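Local coordinates for protein peruvianin-I (Thevetia peruviana, PDB 6ORM) that probably hydrolyses peptide bonds as a latex cysteine peptidase, although its fold is that of a germin-like cupin protein, at residues F87-R92 and G157-G162; G107-N112 and G132-T137. All coordinates share one frame; numbering follows the deposited sequence.

Interaction 1 of 2, residues F87-R92 and G157-G162; sequences FRTNPR and GGQIVG
Arg88 leaves its strand with CG anti to the carbonyl carbon (chi1 -72°) and runs on extended to NE, and Ile160 sets CG1 in the same relation to its own backbone. The two side chains lie side by side, pointing the same way, with Ile160 CG1 over the centre of one guanidinium face, 3.4 Å from Arg88 NH1, while Ile160 CD1 reaches toward NH2. Arg88 NE donates a hydrogen bond to Thr85 O. On the face that carries Thr89 and Gln159, Thr89 CG2 reaches Val161 CG2, 3.9 Å away, where Val161 turns in toward the other strand; these two side chains cross at about a right angle. Thr89 and Gln159 exchange backbone hydrogen bonds, N of Thr89 to O of Gln159 being 3.0 Å. Beyond the strand, Asn90 ND2 donates an almost straight bond of 3.2 Å to Gly157 O, in the plane of that carbonyl, and Pro91 CD packs against the same oxygen. Gly157 has backbone angles that a side chain would hardly tolerate. At the other end Phe87 O takes a bond of 2.7 Å from Val161 N and a weak one from Gly162 N, while Phe87 N donates to Gly162 O. Val161 also packs on Val161 of the second subunit. Two residues, Val161 and Gly162, thus stand opposite one, Phe87: a classic beta bulge in a short antiparallel strand pair of the cupin fold.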
ATOM      1  N   PHE A  87      10.052 -11.637  25.940  1.00 43.00           N
ATOM      2  CA  PHE A  87       9.852 -10.448  25.122  1.00 42.02           C
ATOM      3  C   PHE A  87       9.898 -10.824  23.645  1.00 41.27           C
ATOM      4  O   PHE A  87      10.870 -11.423  23.178  1.00 42.21           O
ATOM      5  CB  PHE A  87      10.903  -9.393  25.459  1.00 42.39           C
ATOM      6  CG  PHE A  87      10.861  -8.952  26.894  1.00 44.07           C
ATOM      7  CD1 PHE A  87       9.787  -8.219  27.374  1.00 44.14           C
ATOM      8  CD2 PHE A  87      11.884  -9.280  27.765  1.00 46.27           C
ATOM      9  CE1 PHE A  87       9.741  -7.810  28.695  1.00 45.48           C
ATOM     10  CE2 PHE A  87      11.848  -8.872  29.086  1.00 47.25           C
ATOM     11  CZ  PHE A  87      10.770  -8.138  29.553  1.00 46.83           C
ATOM     12  N   ARG A  88       8.846 -10.461  22.909  1.00 38.84           N
ATOM     13  CA  ARG A  88       8.703 -10.882  21.524  1.00 39.00           C
ATOM     14  C   ARG A  88       8.250  -9.712  20.661  1.00 37.86           C
ATOM     15  O   ARG A  88       7.719  -8.715  21.155  1.00 38.00           O
ATOM     16  CB  ARG A  88       7.713 -12.052  21.397  1.00 39.31           C
ATOM     17  CG  ARG A  88       8.257 -13.370  21.936  1.00 40.65           C
ATOM     18  CD  ARG A  88       7.313 -14.536  21.683  1.00 40.60           C
ATOM     19  NE  ARG A  88       7.674 -15.694  22.497  1.00 41.87           N
ATOM     20  CZ  ARG A  88       8.054 -16.867  22.004  1.00 43.34           C
ATOM     21  NH1 ARG A  88       8.107 -17.050  20.690  1.00 43.43           N
ATOM     22  NH2 ARG A  88       8.376 -17.862  22.821  1.00 44.31           N
ATOM     23  N   THR A  89       8.473  -9.855  19.355  1.00 36.43           N
ATOM     24  CA  THR A  89       7.959  -8.929  18.360  1.00 35.31           C
ATOM     25  C   THR A  89       7.239  -9.697  17.260  1.00 35.74           C
ATOM     26  O   THR A  89       7.525 -10.870  17.005  1.00 36.04           O
ATOM     27  CB  THR A  89       9.073  -8.081  17.716  1.00 34.60           C
ATOM     28  OG1 THR A  89       9.960  -8.933  16.977  1.00 33.88           O
ATOM     29  CG2 THR A  89       9.855  -7.308  18.773  1.00 34.01           C
ATOM     30  N   ASN A  90       6.291  -9.015  16.620  1.00 34.51           N
ATOM     31  CA  ASN A  90       5.727  -9.443  15.345  1.00 35.17           C
ATOM     32  C   ASN A  90       6.179  -8.436  14.298  1.00 34.63           C
ATOM     33  O   ASN A  90       5.549  -7.380  14.138  1.00 34.60           O
ATOM     34  CB  ASN A  90       4.200  -9.521  15.409  1.00 36.42           C
ATOM     35  CG  ASN A  90       3.714 -10.538  16.423  1.00 37.84           C
ATOM     36  OD1 ASN A  90       3.129 -10.179  17.445  1.00 38.78           O
ATOM     37  ND2 ASN A  90       3.958 -11.815  16.148  1.00 38.20           N
ATOM     38  N   PRO A  91       7.266  -8.705  13.572  1.00 35.31           N
ATOM     39  CA  PRO A  91       7.911  -7.639  12.785  1.00 35.67           C
ATOM     40  C   PRO A  91       7.030  -6.975  11.737  1.00 36.06           C
ATOM     41  O   PRO A  91       7.231  -5.786  11.455  1.00 37.27           O
ATOM     42  CB  PRO A  91       9.101  -8.363  12.137  1.00 36.27           C
ATOM     43  CG  PRO A  91       9.388  -9.505  13.056  1.00 36.69           C
ATOM     44  CD  PRO A  91       8.055  -9.948  13.576  1.00 35.74           C
ATOM     45  N   ARG A  92       6.066  -7.679  11.141  1.00 36.12           N
ATOM     46  CA  ARG A  92       5.391  -7.151   9.960  1.00 35.84           C
ATOM     47  C   ARG A  92       3.876  -7.050  10.118  1.00 36.24           C
ATOM     48  O   ARG A  92       3.160  -7.036   9.111  1.00 36.62           O
ATOM     49  CB  ARG A  92       5.739  -8.000   8.735  1.00 35.00           C
ATOM     50  CG  ARG A  92       7.230  -8.032   8.423  1.00 35.02           C
ATOM     51  CD  ARG A  92       7.551  -8.882   7.198  1.00 35.75           C
ATOM     52  NE  ARG A  92       7.154 -10.278   7.373  1.00 35.65           N
ATOM     53  CZ  ARG A  92       7.932 -11.220   7.899  1.00 36.07           C
ATOM     54  NH1 ARG A  92       9.158 -10.923   8.311  1.00 36.10           N
ATOM     55  NH2 ARG A  92       7.481 -12.462   8.016  1.00 36.21           N
ATOM     56  N   GLY A 157       5.492 -12.987  10.971  1.00 37.21           N
ATOM     57  CA  GLY A 157       6.787 -13.253  11.562  1.00 37.65           C
ATOM     58  C   GLY A 157       6.748 -13.147  13.074  1.00 37.01           C
ATOM     59  O   GLY A 157       5.893 -12.462  13.636  1.00 35.66           O
ATOM     60  N   GLY A 158       7.671 -13.837  13.737  1.00 38.11           N
ATOM     61  CA  GLY A 158       7.760 -13.818  15.182  1.00 37.69           C
ATOM     62  C   GLY A 158       9.205 -13.949  15.609  1.00 37.67           C
ATOM     63  O   GLY A 158       9.941 -14.779  15.066  1.00 39.24           O
ATOM     64  N   GLN A 159       9.631 -13.138  16.572  1.00 36.10           N
ATOM     65  CA  GLN A 159      11.021 -13.125  17.000  1.00 37.33           C
ATOM     66  C   GLN A 159      11.071 -12.986  18.511  1.00 38.43           C
ATOM     67  O   GLN A 159      10.414 -12.104  19.070  1.00 37.38           O
ATOM     68  CB  GLN A 159      11.780 -11.971  16.331  1.00 36.86           C
ATOM     69  CG  GLN A 159      13.241 -11.856  16.712  1.00 37.75           C
ATOM     70  CD  GLN A 159      14.060 -11.215  15.609  1.00 37.92           C
ATOM     71  OE1 GLN A 159      14.869 -11.878  14.959  1.00 39.81           O
ATOM     72  NE2 GLN A 159      13.837  -9.927  15.376  1.00 35.23           N
ATOM     73  N   ILE A 160      11.850 -13.844  19.165  1.00 39.58           N
ATOM     74  CA  ILE A 160      12.129 -13.674  20.585  1.00 41.18           C
ATOM     75  C   ILE A 160      13.250 -12.655  20.709  1.00 42.07           C
ATOM     76  O   ILE A 160      14.334 -12.825  20.144  1.00 41.47           O
ATOM     77  CB  ILE A 160      12.506 -14.995  21.263  1.00 42.89           C
ATOM     78  CG1 ILE A 160      11.344 -15.987  21.201  1.00 42.21           C
ATOM     79  CG2 ILE A 160      12.898 -14.739  22.715  1.00 43.84           C
ATOM     80  CD1 ILE A 160      11.691 -17.349  21.759  1.00 43.88           C
ATOM     81  N   VAL A 161      12.990 -11.603  21.468  1.00 41.99           N
ATOM     82  CA  VAL A 161      13.839 -10.426  21.480  1.00 44.01           C
ATOM     83  C   VAL A 161      14.547 -10.214  22.822  1.00 46.78           C
ATOM     84  O   VAL A 161      15.569  -9.509  22.861  1.00 47.96           O
ATOM     85  CB  VAL A 161      12.988  -9.198  21.087  1.00 43.19           C
ATOM     86  CG1 VAL A 161      12.928  -8.165  22.194  1.00 43.76           C
ATOM     87  CG2 VAL A 161      13.393  -8.659  19.706  1.00 42.00           C
ATOM     88  N   GLY A 162      14.063 -10.827  23.899  1.00 45.07           N
ATOM     89  CA  GLY A 162      14.655 -10.754  25.227  1.00 48.13           C
ATOM     90  C   GLY A 162      13.988 -11.804  26.087  1.00 50.55           C
ATOM     91  O   GLY A 162      13.022 -12.446  25.667  1.00 49.46           O
TER

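Interaction 2 of 2, residues G107-N112 and G132-T137; sequences GFYSTN and GLMHFT
Tyr109 meets Met134 and Phe136 through the CD1 and CE1 atoms of its ring. Its CD1 lies 3.5 Å from Met134 CE, an apolar contact; the methionine chain runs extended from CG and then bends at chi3 (55°), which brings the methyl to the tyrosine. Met134 SD lies oblique to the same ring, 5.2 Å from the Tyr109 centroid, as a Met-aromatic contact. Further out, Tyr109 CE1 comes in at the edge of the Phe136 ring, 3.8 Å from Phe136 CE2, and the hydroxyl OH approaches the same carbon at 3.6 Å. An alanine in place of Tyr109 would probably open a gap beside Met134 CE and Phe136 CE2 and leave the methionine methyl freer to turn. Phe136 in turn lays one ring face over Gly107, whose CA makes a CH-pi contact 4.3 Å from the ring centroid; a CB at this glycine would clash with Phe136 CZ.

Beneath these side chains the backbones pair as antiparallel strands of a cupin sheet, strand 104-109 lying between 116-121 and 135-139. Gly107 and Phe136 form a hydrogen-bonded pair, bonded in both directions, and Phe108 faces His135 as a non-hydrogen-bonded pair. Tyr109 N donates a hydrogen bond to Met134 O, 2.9 Å away. Past the end of the strand, Leu133 puts CD1 3.7 Å from Phe108 CD1, and Thr111 CG2 packs on its CD2. The His135 ring is held by a bond of 3.0 Å from ND1 to Leu133 O, which lies in the ring plane, and this limits its rotation.

Outside the pair, Leu116 of strand 116-121 touches both Tyr109 and Phe136. Gln159 of the second subunit packs on Tyr109 and Met134, whereas Asp9 of the fourth subunit accepts a hydrogen bond from Thr111 OG1 and Phe37 of that subunit meets Phe108 edge-to-face.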
ATOM      1  N   GLY A 107       1.448  -6.587  27.684  1.00 39.31           N
ATOM      2  CA  GLY A 107       2.026  -5.264  27.530  1.00 39.09           C
ATOM      3  C   GLY A 107       2.915  -5.150  26.312  1.00 38.08           C
ATOM      4  O   GLY A 107       3.431  -6.146  25.799  1.00 37.56           O
ATOM      5  N   PHE A 108       3.086  -3.909  25.851  1.00 37.65           N
ATOM      6  CA  PHE A 108       4.055  -3.584  24.814  1.00 37.12           C
ATOM      7  C   PHE A 108       4.814  -2.323  25.206  1.00 38.12           C
ATOM      8  O   PHE A 108       4.348  -1.517  26.014  1.00 38.91           O
ATOM      9  CB  PHE A 108       3.392  -3.416  23.432  1.00 36.43           C
ATOM     10  CG  PHE A 108       2.669  -2.105  23.241  1.00 37.05           C
ATOM     11  CD1 PHE A 108       3.338  -0.980  22.781  1.00 37.02           C
ATOM     12  CD2 PHE A 108       1.310  -2.010  23.490  1.00 37.35           C
ATOM     13  CE1 PHE A 108       2.672   0.222  22.601  1.00 37.36           C
ATOM     14  CE2 PHE A 108       0.636  -0.810  23.308  1.00 38.01           C
ATOM     15  CZ  PHE A 108       1.320   0.306  22.862  1.00 37.90           C
ATOM     16  N   TYR A 109       6.004  -2.168  24.623  1.00 37.44           N
ATOM     17  CA  TYR A 109       6.855  -1.001  24.825  1.00 38.52           C
ATOM     18  C   TYR A 109       6.854  -0.143  23.566  1.00 38.76           C
ATOM     19  O   TYR A 109       7.002  -0.666  22.456  1.00 39.12           O
ATOM     20  CB  TYR A 109       8.292  -1.412  25.165  1.00 39.21           C
ATOM     21  CG  TYR A 109       8.420  -2.306  26.376  1.00 40.62           C
ATOM     22  CD1 TYR A 109       8.203  -3.673  26.278  1.00 40.95           C
ATOM     23  CD2 TYR A 109       8.766  -1.784  27.616  1.00 41.56           C
ATOM     24  CE1 TYR A 109       8.324  -4.496  27.381  1.00 41.83           C
ATOM     25  CE2 TYR A 109       8.890  -2.601  28.725  1.00 42.49           C
ATOM     26  CZ  TYR A 109       8.665  -3.956  28.600  1.00 42.98           C
ATOM     27  OH  TYR A 109       8.785  -4.777  29.699  1.00 45.03           O
ATOM     28  N   SER A 110       6.691   1.167  23.740  1.00 39.01           N
ATOM     29  CA  SER A 110       6.753   2.080  22.612  1.00 38.88           C
ATOM     30  C   SER A 110       8.205   2.366  22.228  1.00 38.78           C
ATOM     31  O   SER A 110       9.150   1.993  22.925  1.00 38.33           O
ATOM     32  CB  SER A 110       6.021   3.381  22.935  1.00 39.78           C
ATOM     33  OG  SER A 110       6.826   4.240  23.723  1.00 41.36           O
ATOM     34  N   THR A 111       8.374   3.058  21.103  1.00 39.10           N
ATOM     35  CA  THR A 111       9.696   3.488  20.663  1.00 40.19           C
ATOM     36  C   THR A 111      10.155   4.767  21.352  1.00 42.60           C
ATOM     37  O   THR A 111      11.230   5.279  21.022  1.00 44.04           O
ATOM     38  CB  THR A 111       9.715   3.689  19.145  1.00 38.92           C
ATOM     39  OG1 THR A 111       8.737   4.668  18.777  1.00 38.75           O
ATOM     40  CG2 THR A 111       9.418   2.372  18.423  1.00 37.05           C
ATOM     41  N   ASN A 112       9.359   5.309  22.270  1.00 42.42           N
ATOM     42  CA  ASN A 112       9.714   6.517  23.015  1.00 45.06           C
ATOM     43  C   ASN A 112      10.234   6.091  24.385  1.00 45.64           C
ATOM     44  O   ASN A 112       9.483   6.014  25.357  1.00 45.19           O
ATOM     45  CB  ASN A 112       8.520   7.456  23.126  1.00 47.05           C
ATOM     46  CG  ASN A 112       8.878   8.779  23.770  1.00 50.11           C
ATOM     47  OD1 ASN A 112      10.053   9.108  23.920  1.00 51.11           O
ATOM     48  ND2 ASN A 112       7.864   9.546  24.154  1.00 51.71           N
ATOM     49  N   GLY A 132       5.425  -4.469  15.114  1.00 33.30           N
ATOM     50  CA  GLY A 132       6.850  -4.528  15.349  1.00 33.84           C
ATOM     51  C   GLY A 132       7.293  -4.212  16.759  1.00 34.64           C
ATOM     52  O   GLY A 132       8.485  -4.359  17.061  1.00 34.70           O
ATOM     53  N   LEU A 133       6.384  -3.785  17.632  1.00 34.48           N
ATOM     54  CA  LEU A 133       6.775  -3.317  18.952  1.00 34.67           C
ATOM     55  C   LEU A 133       6.951  -4.488  19.910  1.00 34.47           C
ATOM     56  O   LEU A 133       6.185  -5.457  19.886  1.00 33.99           O
ATOM     57  CB  LEU A 133       5.739  -2.336  19.504  1.00 34.54           C
ATOM     58  CG  LEU A 133       5.576  -1.024  18.733  1.00 34.80           C
ATOM     59  CD1 LEU A 133       4.821   0.001  19.571  1.00 35.26           C
ATOM     60  CD2 LEU A 133       6.932  -0.476  18.293  1.00 34.96           C
ATOM     61  N   MET A 134       7.974  -4.383  20.753  1.00 34.71           N
ATOM     62  CA  MET A 134       8.275  -5.408  21.743  1.00 36.02           C
ATOM     63  C   MET A 134       7.103  -5.576  22.699  1.00 35.86           C
ATOM     64  O   MET A 134       6.542  -4.592  23.187  1.00 36.11           O
ATOM     65  CB  MET A 134       9.543  -5.015  22.506  1.00 37.88           C
ATOM     66  CG  MET A 134      10.028  -5.999  23.557  1.00 40.16           C
ATOM     67  SD  MET A 134      11.661  -5.517  24.156  1.00 42.67           S
ATOM     68  CE  MET A 134      11.331  -3.838  24.686  1.00 43.03           C
ATOM     69  N   HIS A 135       6.726  -6.826  22.960  1.00 36.27           N
ATOM     70  CA  HIS A 135       5.571  -7.109  23.799  1.00 36.78           C
ATOM     71  C   HIS A 135       5.795  -8.411  24.556  1.00 37.56           C
ATOM     72  O   HIS A 135       6.778  -9.124  24.337  1.00 37.38           O
ATOM     73  CB  HIS A 135       4.278  -7.175  22.973  1.00 37.23           C
ATOM     74  CG  HIS A 135       4.281  -8.243  21.924  1.00 36.64           C
ATOM     75  ND1 HIS A 135       4.740  -8.027  20.642  1.00 37.16           N
ATOM     76  CD2 HIS A 135       3.875  -9.534  21.965  1.00 37.64           C
ATOM     77  CE1 HIS A 135       4.618  -9.139  19.939  1.00 36.59           C
ATOM     78  NE2 HIS A 135       4.093 -10.067  20.717  1.00 37.62           N
ATOM     79  N   PHE A 136       4.857  -8.716  25.452  1.00 37.81           N
ATOM     80  CA  PHE A 136       4.942  -9.915  26.272  1.00 38.64           C
ATOM     81  C   PHE A 136       3.559 -10.270  26.789  1.00 38.38           C
ATOM     82  O   PHE A 136       2.654  -9.432  26.834  1.00 38.62           O
ATOM     83  CB  PHE A 136       5.905  -9.730  27.451  1.00 39.88           C
ATOM     84  CG  PHE A 136       5.469  -8.666  28.426  1.00 41.28           C
ATOM     85  CD1 PHE A 136       4.581  -8.959  29.452  1.00 42.24           C
ATOM     86  CD2 PHE A 136       5.954  -7.374  28.319  1.00 41.21           C
ATOM     87  CE1 PHE A 136       4.179  -7.982  30.339  1.00 42.83           C
ATOM     88  CE2 PHE A 136       5.557  -6.394  29.208  1.00 41.67           C
ATOM     89  CZ  PHE A 136       4.671  -6.698  30.218  1.00 42.22           C
ATOM     90  N   THR A 137       3.420 -11.527  27.202  1.00 39.34           N
ATOM     91  CA  THR A 137       2.268 -11.996  27.953  1.00 39.53           C
ATOM     92  C   THR A 137       2.757 -12.858  29.107  1.00 41.29           C
ATOM     93  O   THR A 137       3.653 -13.688  28.931  1.00 41.71           O
ATOM     94  CB  THR A 137       1.305 -12.810  27.075  1.00 39.31           C
ATOM     95  OG1 THR A 137       1.055 -12.113  25.848  1.00 38.40           O
ATOM     96  CG2 THR A 137      -0.006 -13.035  27.796  1.00 39.55           C
TER

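From the N terminus, the chain first enters 87-92, whose partner 157-162 comes only after 64 intervening residues, so interaction 1 closes the longer loop. Within that loop the chain passes through 107-112 and, 19 residues later, 132-137, where interaction 2 closes a smaller one; the two loops nest and do not cross. Their centres lie 10 Å apart, and the two contacts touch directly. Arg88 O and His135 N, 2.8 Å apart, probably form a hydrogen bond that ties the strand pair of interaction 1 to the outer strand 135-139 of interaction 2. Val161 CG1 against Met134 SD adds packing across the same junction, and both contacts also touch the second subunit.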